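Local coordinates for protein putative cytosine/guanine deaminase (Unidentified, PDB 2PAJ) that catalyses the hydrolytic deamination of 2-amino-4-hydroxypteridines such as isoxanthopterin, probably using its bound zinc ion, within an amidohydrolase barrel, at residues 21-25 / 386-390; 66-72 / 413-419; 125-131 / 344-348. One frame throughout, in Å; residues are numbered along the deposited sequence.

The three contacts meet around strand 67-73 of the amidohydrolase barrel, and all are largely buried. Interaction 2 lies on that strand and pairs it with strand 414-418 by regular backbone hydrogen bonds. Interaction 1 packs a loop against helix 383-398. It has no hydrogen bond between its segments, and Arg25 is exposed at its edge. Interaction 3 joins the end of helix 112-127 to the start of helix 346-359 through a serine hydroxyl and a water. Interactions 1 and 2 touch where Ile387 CD1 lies 3.6 Å from Tyr69 CE2. Interactions 2 and 3 touch where Trp72 N lies 2.9 Å from Gly130 O, a probable hydrogen bond. Interaction 3 lies nearest the zinc.

Interaction 1: 21-25 / 386-390; sequences MTGGR and VIHWG
Loop 21-25, which follows strand 19-20, lies on helix 383-398 of the amidohydrolase domain, beside barrel strand 67-73. No hydrogen bond joins it to segment 386-390. Val386 touches helix 346-359 rather than the loop. Ile387 points toward the loop in the m,t rotamer. Ile387 CD1 packs 3.8 Å from Met21 CG, and Ile387 CG2 lies 4.2 Å from Gly23 CA. Met21 is folded, with all three chi angles m. His388 is the main contact residue, with chi1 t. Its ring edge meets Gly23 O (His388 CD2 to Gly23 O 3.0 Å), while Arg25 N lies over one face. His388 NE2 is 3.5 Å from Arg25 CG. Gly23 has the CA closest to His388 CA, at 4.6 Å, and its positive phi (76°) favours glycine. At the end of the segment, Gly390 N bonds to Val386 O at 3.0 Å. The contact is apolar at one end and polar at the other. Helix 383-398 also packs on helix 346-359 through Trp389, while Met21 and Ile387 both touch Tyr69 of strand 67-73.

Interaction 2: 66-72 / 413-419; sequences CVIYPAW and DIAVYRL
Ile68 and Val416 face each other as an antiparallel non-hydrogen-bonded pair, CA atoms 4.6 Å apart. Ile68 CG1 lies 3.9 Å from Val416 CG2, and Ile68 CG2 lies 3.4 Å from Ile414 CG2. The other face of the sheet carries Val67, Tyr69, Ala415 and Tyr417. There the edge of the Tyr417 ring, at chi1 m, meets the face of Tyr69, at chi1 -91°, in a T-shaped stack, centroids 5.5 Å apart and planes at 90°. Strands 67-70 and 414-418 are antiparallel, with 155° between their N-to-C directions and axes 4.7 Å apart. Two hydrogen-bonded pairs join them: Val67 with Tyr417 (Val67 N to Tyr417 O 3.2 Å, Tyr417 N to Val67 O 2.9 Å) and Tyr69 with Ala415 (Tyr69 N to Ala415 O 3.0 Å, Ala415 N to Tyr69 O 2.9 Å). Beyond Pro70, Ala71 N bonds to Asp413 O at 3.0 Å. The Asp413 carboxylate leads away to Arg163 (salt bridge) and Ala449 N (hydrogen bond). Tyr69 OH bonds to Ala431 O. The pairing links the first barrel strand to strands 414-418, 442-448 and 451-455. Main-chain bonds thus fix the register whatever the side chains, while buried apolar and aromatic groups pack on both faces.

Interaction 3: 125-131 / 344-348; sequences ELARSGC and ADMIS
One serine hydroxyl gives the direct hydrogen bond between the segments. Ser129 OG donates to Leu126 O at 2.9 Å and accepts from Met346 N at 3.2 Å. Helix 112-127 ends in a Schellman motif, leads into barrel strand 131-136 and meets the N-terminus of helix 346-359. Cys131 N bonds to Leu126 O and Gly130 N to Ala127 O, both at 3.2 Å. Gly130, the C-prime residue, has phi/psi 86/8, which calls for glycine. Asp345 is the N-cap of the second helix. With chi1 p, Asp345 OD1 accepts from Ser348 N at 2.8 Å and weakly from Ile347 N at 3.3 Å. Asp345 OD2 takes the Ser348 OG bond at 2.7 Å. Leu126 and Asp345 CA atoms are 5.0 Å apart, those of Ser129 and Ile347 5.7 Å. Met346 CG packs 4.1 Å from Cys131 CB and 4.3 Å from Leu126 CD1. Ile347 CD1 lies 3.3 Å from Ser129 O. Met346 and Ile347 also touch Trp72. The Ala344 side chain is about 8 Å from that of the zinc ligand Asp336. Glu125 OE2 pairs with Lys85. A water donates to Glu125 OE1 at 2.8 Å and accepts from Ala344 N at 2.7 Å.

Interaction 1: 21-25 / 386-390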
loop_
_atom_site.group_PDB
_atom_site.type_symbol
_atom_site.label_atom_id
_atom_site.label_comp_id
_atom_site.label_asym_id
_atom_site.label_seq_id
_atom_site.Cartn_x
_atom_site.Cartn_y
_atom_site.Cartn_z
ATOM N N MET A 21 -5.565 -7.470 -17.555
ATOM C CA MET A 21 -5.535 -6.018 -17.386
ATOM C C MET A 21 -4.077 -5.596 -17.120
ATOM O O MET A 21 -3.404 -6.148 -16.256
ATOM C CB MET A 21 -6.452 -5.594 -16.237
ATOM C CG MET A 21 -7.917 -6.034 -16.391
ATOM S SD MET A 21 -8.705 -5.712 -17.997
ATOM C CE MET A 21 -9.034 -3.983 -17.904
ATOM N N THR A 22 -3.600 -4.617 -17.879
ATOM C CA THR A 22 -2.224 -4.156 -17.787
ATOM C C THR A 22 -1.897 -3.134 -16.722
ATOM O O THR A 22 -0.736 -2.978 -16.344
ATOM C CB THR A 22 -1.776 -3.536 -19.099
ATOM O OG1 THR A 22 -2.272 -4.319 -20.187
ATOM C CG2 THR A 22 -0.244 -3.506 -19.166
ATOM N N GLY A 23 -2.908 -2.432 -16.241
ATOM C CA GLY A 23 -2.654 -1.407 -15.258
ATOM C C GLY A 23 -2.061 -0.217 -15.988
ATOM O O GLY A 23 -1.312 0.565 -15.415
ATOM N N GLY A 24 -2.400 -0.098 -17.269
ATOM C CA GLY A 24 -1.912 0.994 -18.081
ATOM C C GLY A 24 -2.907 2.134 -18.108
ATOM O O GLY A 24 -4.078 1.948 -17.801
ATOM N N ARG A 25 -2.442 3.316 -18.489
ATOM C CA ARG A 25 -3.293 4.495 -18.549
ATOM C C ARG A 25 -4.369 4.384 -19.624
ATOM O O ARG A 25 -5.081 5.351 -19.899
ATOM C CB ARG A 25 -2.436 5.747 -18.791
ATOM C CG ARG A 25 -1.212 5.820 -17.886
ATOM C CD ARG A 25 -0.627 7.234 -17.764
ATOM N NE ARG A 25 0.512 7.285 -16.832
ATOM C CZ ARG A 25 1.074 8.408 -16.377
ATOM N NH1 ARG A 25 0.618 9.603 -16.754
ATOM N NH2 ARG A 25 2.104 8.343 -15.537
ATOM N N VAL A 386 -9.421 2.898 -12.489
ATOM C CA VAL A 386 -9.173 2.555 -11.100
ATOM C C VAL A 386 -8.073 1.509 -10.921
ATOM O O VAL A 386 -7.302 1.567 -9.966
ATOM C CB VAL A 386 -10.476 2.056 -10.459
ATOM C CG1 VAL A 386 -10.251 1.678 -9.010
ATOM C CG2 VAL A 386 -11.540 3.139 -10.585
ATOM N N ILE A 387 -8.000 0.550 -11.837
ATOM C CA ILE A 387 -6.979 -0.482 -11.750
ATOM C C ILE A 387 -5.618 0.182 -11.864
ATOM O O ILE A 387 -4.637 -0.289 -11.304
ATOM C CB ILE A 387 -7.140 -1.542 -12.871
ATOM C CG1 ILE A 387 -8.398 -2.380 -12.630
ATOM C CG2 ILE A 387 -5.927 -2.454 -12.905
ATOM C CD1 ILE A 387 -8.688 -3.379 -13.737
ATOM N N HIS A 388 -5.567 1.289 -12.587
ATOM C CA HIS A 388 -4.320 2.013 -12.758
ATOM C C HIS A 388 -3.905 2.602 -11.425
ATOM O O HIS A 388 -2.763 2.448 -10.998
ATOM C CB HIS A 388 -4.484 3.145 -13.769
ATOM C CG HIS A 388 -3.199 3.811 -14.117
ATOM N ND1 HIS A 388 -3.012 5.171 -14.014
ATOM C CD2 HIS A 388 -2.021 3.297 -14.534
ATOM C CE1 HIS A 388 -1.771 5.468 -14.350
ATOM N NE2 HIS A 388 -1.149 4.348 -14.669
ATOM N N TRP A 389 -4.845 3.283 -10.778
ATOM C CA TRP A 389 -4.599 3.909 -9.486
ATOM C C TRP A 389 -4.107 2.905 -8.456
ATOM O O TRP A 389 -3.192 3.196 -7.691
ATOM C CB TRP A 389 -5.876 4.566 -8.974
ATOM C CG TRP A 389 -6.305 5.741 -9.770
ATOM C CD1 TRP A 389 -5.541 6.463 -10.642
ATOM C CD2 TRP A 389 -7.568 6.416 -9.697
ATOM N NE1 TRP A 389 -6.239 7.551 -11.112
ATOM C CE2 TRP A 389 -7.487 7.554 -10.547
ATOM C CE3 TRP A 389 -8.759 6.182 -8.989
ATOM C CZ2 TRP A 389 -8.556 8.458 -10.712
ATOM C CZ3 TRP A 389 -9.818 7.077 -9.150
ATOM C CH2 TRP A 389 -9.705 8.206 -10.005
ATOM N N GLY A 390 -4.707 1.717 -8.462
ATOM C CA GLY A 390 -4.356 0.684 -7.501
ATOM C C GLY A 390 -3.114 -0.127 -7.794
ATOM O O GLY A 390 -2.683 -0.930 -6.961
#

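Interaction 2: 66-72 / 413-419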
loop_
_atom_site.group_PDB
_atom_site.type_symbol
_atom_site.label_atom_id
_atom_site.label_comp_id
_atom_site.label_asym_id
_atom_site.label_seq_id
_atom_site.Cartn_x
_atom_site.Cartn_y
_atom_site.Cartn_z
ATOM N N CYS A 66 -9.622 -17.785 -15.765
ATOM C CA CYS A 66 -9.155 -16.831 -14.775
ATOM C C CYS A 66 -8.789 -15.495 -15.379
ATOM O O CYS A 66 -8.418 -15.394 -16.542
ATOM C CB CYS A 66 -7.954 -17.384 -14.014
ATOM S SG CYS A 66 -8.331 -18.797 -12.994
ATOM N N VAL A 67 -8.902 -14.469 -14.551
ATOM C CA VAL A 67 -8.596 -13.104 -14.938
ATOM C C VAL A 67 -7.266 -12.716 -14.293
ATOM O O VAL A 67 -6.989 -13.049 -13.137
ATOM C CB VAL A 67 -9.727 -12.144 -14.471
ATOM C CG1 VAL A 67 -9.431 -10.719 -14.884
ATOM C CG2 VAL A 67 -11.051 -12.588 -15.065
ATOM N N ILE A 68 -6.439 -12.021 -15.061
ATOM C CA ILE A 68 -5.138 -11.588 -14.580
ATOM C C ILE A 68 -5.127 -10.072 -14.426
ATOM O O ILE A 68 -5.645 -9.345 -15.270
ATOM C CB ILE A 68 -4.010 -12.057 -15.546
ATOM C CG1 ILE A 68 -3.898 -13.583 -15.492
ATOM C CG2 ILE A 68 -2.683 -11.434 -15.159
ATOM C CD1 ILE A 68 -2.865 -14.159 -16.408
ATOM N N TYR A 69 -4.546 -9.624 -13.318
ATOM C CA TYR A 69 -4.425 -8.215 -12.944
ATOM C C TYR A 69 -3.001 -8.056 -12.414
ATOM O O TYR A 69 -2.342 -9.044 -12.072
ATOM C CB TYR A 69 -5.341 -7.911 -11.748
ATOM C CG TYR A 69 -6.768 -7.427 -11.980
ATOM C CD1 TYR A 69 -7.589 -7.997 -12.961
ATOM C CD2 TYR A 69 -7.320 -6.442 -11.145
ATOM C CE1 TYR A 69 -8.917 -7.603 -13.103
ATOM C CE2 TYR A 69 -8.641 -6.043 -11.276
ATOM C CZ TYR A 69 -9.436 -6.628 -12.254
ATOM O OH TYR A 69 -10.754 -6.256 -12.362
ATOM N N PRO A 70 -2.486 -6.823 -12.372
ATOM C CA PRO A 70 -1.137 -6.721 -11.820
ATOM C C PRO A 70 -1.427 -6.682 -10.311
ATOM O O PRO A 70 -2.479 -6.184 -9.907
ATOM C CB PRO A 70 -0.629 -5.397 -12.384
ATOM C CG PRO A 70 -1.847 -4.614 -12.587
ATOM C CD PRO A 70 -2.822 -5.618 -13.143
ATOM N N ALA A 71 -0.556 -7.245 -9.478
ATOM C CA ALA A 71 -0.791 -7.242 -8.031
ATOM C C ALA A 71 -1.009 -5.806 -7.522
ATOM O O ALA A 71 -0.471 -4.857 -8.082
ATOM C CB ALA A 71 0.383 -7.902 -7.312
ATOM N N TRP A 72 -1.802 -5.639 -6.469
ATOM C CA TRP A 72 -2.066 -4.300 -5.954
ATOM C C TRP A 72 -0.870 -3.673 -5.247
ATOM O O TRP A 72 0.012 -4.354 -4.731
ATOM C CB TRP A 72 -3.233 -4.303 -4.956
ATOM C CG TRP A 72 -4.519 -4.854 -5.466
ATOM C CD1 TRP A 72 -5.116 -6.029 -5.099
ATOM C CD2 TRP A 72 -5.337 -4.289 -6.491
ATOM N NE1 TRP A 72 -6.247 -6.234 -5.843
ATOM C CE2 TRP A 72 -6.410 -5.181 -6.708
ATOM C CE3 TRP A 72 -5.266 -3.116 -7.260
ATOM C CZ2 TRP A 72 -7.412 -4.938 -7.659
ATOM C CZ3 TRP A 72 -6.252 -2.873 -8.200
ATOM C CH2 TRP A 72 -7.315 -3.784 -8.394
ATOM N N ASP A 413 4.926 -9.216 -10.634
ATOM C CA ASP A 413 3.991 -9.124 -9.513
ATOM C C ASP A 413 2.626 -9.229 -10.163
ATOM O O ASP A 413 2.076 -8.238 -10.655
ATOM C CB ASP A 413 4.140 -7.790 -8.795
ATOM C CG ASP A 413 5.557 -7.542 -8.345
ATOM O OD1 ASP A 413 6.145 -8.440 -7.697
ATOM O OD2 ASP A 413 6.084 -6.451 -8.640
ATOM N N ILE A 414 2.095 -10.446 -10.163
ATOM C CA ILE A 414 0.831 -10.725 -10.814
ATOM C C ILE A 414 -0.184 -11.429 -9.937
ATOM O O ILE A 414 0.160 -12.257 -9.100
ATOM C CB ILE A 414 1.060 -11.596 -12.073
ATOM C CG1 ILE A 414 2.130 -10.952 -12.946
ATOM C CG2 ILE A 414 -0.237 -11.746 -12.871
ATOM C CD1 ILE A 414 2.563 -11.809 -14.112
ATOM N N ALA A 415 -1.448 -11.087 -10.153
ATOM C CA ALA A 415 -2.549 -11.704 -9.440
ATOM C C ALA A 415 -3.431 -12.442 -10.453
ATOM O O ALA A 415 -3.840 -11.882 -11.468
ATOM C CB ALA A 415 -3.350 -10.654 -8.707
ATOM N N VAL A 416 -3.691 -13.713 -10.183
ATOM C CA VAL A 416 -4.529 -14.526 -11.040
ATOM C C VAL A 416 -5.739 -14.900 -10.206
ATOM O O VAL A 416 -5.623 -15.671 -9.252
ATOM C CB VAL A 416 -3.784 -15.786 -11.483
ATOM C CG1 VAL A 416 -4.690 -16.674 -12.327
ATOM C CG2 VAL A 416 -2.558 -15.380 -12.263
ATOM N N TYR A 417 -6.895 -14.344 -10.560
ATOM C CA TYR A 417 -8.130 -14.606 -9.817
ATOM C C TYR A 417 -9.075 -15.635 -10.439
ATOM O O TYR A 417 -9.328 -15.621 -11.644
ATOM C CB TYR A 417 -8.919 -13.309 -9.616
ATOM C CG TYR A 417 -8.156 -12.168 -8.991
ATOM C CD1 TYR A 417 -7.700 -11.100 -9.774
ATOM C CD2 TYR A 417 -7.921 -12.126 -7.614
ATOM C CE1 TYR A 417 -7.037 -10.019 -9.199
ATOM C CE2 TYR A 417 -7.259 -11.049 -7.032
ATOM C CZ TYR A 417 -6.821 -9.999 -7.830
ATOM O OH TYR A 417 -6.171 -8.926 -7.264
ATOM N N ARG A 418 -9.588 -16.533 -9.606
ATOM C CA ARG A 418 -10.550 -17.522 -10.073
ATOM C C ARG A 418 -11.920 -17.000 -9.624
ATOM O O ARG A 418 -12.138 -16.759 -8.435
ATOM C CB ARG A 418 -10.261 -18.900 -9.463
ATOM C CG ARG A 418 -11.219 -19.989 -9.929
ATOM C CD ARG A 418 -10.584 -21.357 -9.826
ATOM N NE ARG A 418 -9.624 -21.603 -10.901
ATOM C CZ ARG A 418 -8.569 -22.398 -10.769
ATOM N NH1 ARG A 418 -8.345 -23.008 -9.609
ATOM N NH2 ARG A 418 -7.746 -22.600 -11.786
ATOM N N LEU A 419 -12.827 -16.791 -10.579
ATOM C CA LEU A 419 -14.161 -16.278 -10.267
ATOM C C LEU A 419 -15.134 -17.431 -10.084
ATOM O O LEU A 419 -16.156 -17.502 -10.757
ATOM C CB LEU A 419 -14.656 -15.377 -11.394
ATOM C CG LEU A 419 -13.712 -14.288 -11.898
ATOM C CD1 LEU A 419 -14.376 -13.554 -13.041
ATOM C CD2 LEU A 419 -13.364 -13.321 -10.778
#

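Interaction 3: 125-131 / 344-348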
loop_
_atom_site.group_PDB
_atom_site.type_symbol
_atom_site.label_atom_id
_atom_site.label_comp_id
_atom_site.label_asym_id
_atom_site.label_seq_id
_atom_site.Cartn_x
_atom_site.Cartn_y
_atom_site.Cartn_z
ATOM N N GLU A 125 -4.168 -10.353 5.345
ATOM C CA GLU A 125 -5.413 -10.064 4.668
ATOM C C GLU A 125 -5.187 -9.209 3.443
ATOM O O GLU A 125 -6.009 -9.172 2.530
ATOM C CB GLU A 125 -6.449 -9.445 5.621
ATOM C CG GLU A 125 -6.015 -8.294 6.492
ATOM C CD GLU A 125 -7.140 -7.830 7.442
ATOM O OE1 GLU A 125 -8.246 -7.537 6.934
ATOM O OE2 GLU A 125 -6.930 -7.741 8.686
ATOM N N LEU A 126 -4.032 -8.568 3.397
ATOM C CA LEU A 126 -3.681 -7.723 2.265
ATOM C C LEU A 126 -3.149 -8.591 1.132
ATOM O O LEU A 126 -3.385 -8.314 -0.038
ATOM C CB LEU A 126 -2.625 -6.711 2.705
ATOM C CG LEU A 126 -2.581 -5.305 2.130
ATOM C CD1 LEU A 126 -3.961 -4.779 1.835
ATOM C CD2 LEU A 126 -1.883 -4.431 3.142
ATOM N N ALA A 127 -2.432 -9.646 1.493
ATOM C CA ALA A 127 -1.862 -10.543 0.501
ATOM C C ALA A 127 -2.943 -11.361 -0.187
ATOM O O ALA A 127 -2.841 -11.659 -1.378
ATOM C CB ALA A 127 -0.840 -11.466 1.147
ATOM N N ARG A 128 -3.985 -11.732 0.551
ATOM C CA ARG A 128 -5.045 -12.514 -0.064
ATOM C C ARG A 128 -6.094 -11.671 -0.773
ATOM O O ARG A 128 -7.160 -12.161 -1.121
ATOM C CB ARG A 128 -5.692 -13.449 0.956
ATOM C CG ARG A 128 -5.766 -12.895 2.334
ATOM C CD ARG A 128 -6.115 -13.991 3.321
ATOM N NE ARG A 128 -7.514 -14.400 3.245
ATOM C CZ ARG A 128 -7.920 -15.665 3.214
ATOM N NH1 ARG A 128 -7.041 -16.654 3.239
ATOM N NH2 ARG A 128 -9.211 -15.938 3.190
ATOM N N SER A 129 -5.786 -10.396 -0.979
ATOM C CA SER A 129 -6.676 -9.493 -1.697
ATOM C C SER A 129 -5.912 -9.141 -2.972
ATOM O O SER A 129 -6.293 -8.244 -3.724
ATOM C CB SER A 129 -6.993 -8.226 -0.880
ATOM O OG SER A 129 -5.951 -7.275 -0.940
ATOM N N GLY A 130 -4.815 -9.860 -3.194
ATOM C CA GLY A 130 -4.014 -9.652 -4.384
ATOM C C GLY A 130 -2.956 -8.574 -4.334
ATOM O O GLY A 130 -2.353 -8.258 -5.352
ATOM N N CYS A 131 -2.732 -8.008 -3.156
ATOM C CA CYS A 131 -1.730 -6.962 -2.973
ATOM C C CYS A 131 -0.339 -7.573 -2.742
ATOM O O CYS A 131 -0.175 -8.449 -1.892
ATOM C CB CYS A 131 -2.131 -6.085 -1.787
ATOM S SG CYS A 131 -0.948 -4.809 -1.347
ATOM N N ALA A 344 -9.810 -3.491 5.624
ATOM C CA ALA A 344 -8.474 -3.126 5.177
ATOM C C ALA A 344 -7.816 -4.077 4.171
ATOM O O ALA A 344 -6.814 -4.731 4.472
ATOM C CB ALA A 344 -7.574 -2.939 6.394
ATOM N N ASP A 345 -8.393 -4.154 2.978
ATOM C CA ASP A 345 -7.849 -4.979 1.906
ATOM C C ASP A 345 -8.049 -4.184 0.628
ATOM O O ASP A 345 -8.990 -3.396 0.518
ATOM C CB ASP A 345 -8.533 -6.358 1.850
ATOM C CG ASP A 345 -10.033 -6.278 1.614
ATOM O OD1 ASP A 345 -10.459 -6.343 0.439
ATOM O OD2 ASP A 345 -10.787 -6.155 2.607
ATOM N N MET A 346 -7.140 -4.367 -0.322
ATOM C CA MET A 346 -7.197 -3.618 -1.562
ATOM C C MET A 346 -8.411 -3.868 -2.441
ATOM O O MET A 346 -8.742 -3.040 -3.284
ATOM C CB MET A 346 -5.902 -3.816 -2.360
ATOM C CG MET A 346 -4.733 -2.919 -1.912
ATOM S SD MET A 346 -5.069 -1.131 -1.964
ATOM C CE MET A 346 -5.065 -0.829 -3.680
ATOM N N ILE A 347 -9.093 -4.987 -2.253
ATOM C CA ILE A 347 -10.271 -5.238 -3.067
ATOM C C ILE A 347 -11.471 -4.426 -2.571
ATOM O O ILE A 347 -12.157 -3.782 -3.365
ATOM C CB ILE A 347 -10.559 -6.747 -3.130
ATOM C CG1 ILE A 347 -9.698 -7.354 -4.240
ATOM C CG2 ILE A 347 -12.025 -7.015 -3.393
ATOM C CD1 ILE A 347 -9.498 -8.826 -4.134
ATOM N N SER A 348 -11.702 -4.429 -1.261
ATOM C CA SER A 348 -12.791 -3.654 -0.689
ATOM C C SER A 348 -12.582 -2.188 -1.042
ATOM O O SER A 348 -13.536 -1.477 -1.370
ATOM C CB SER A 348 -12.806 -3.793 0.831
ATOM O OG SER A 348 -12.908 -5.150 1.219
HETATM O O HOH W 1 -9.643 -5.250 7.619
#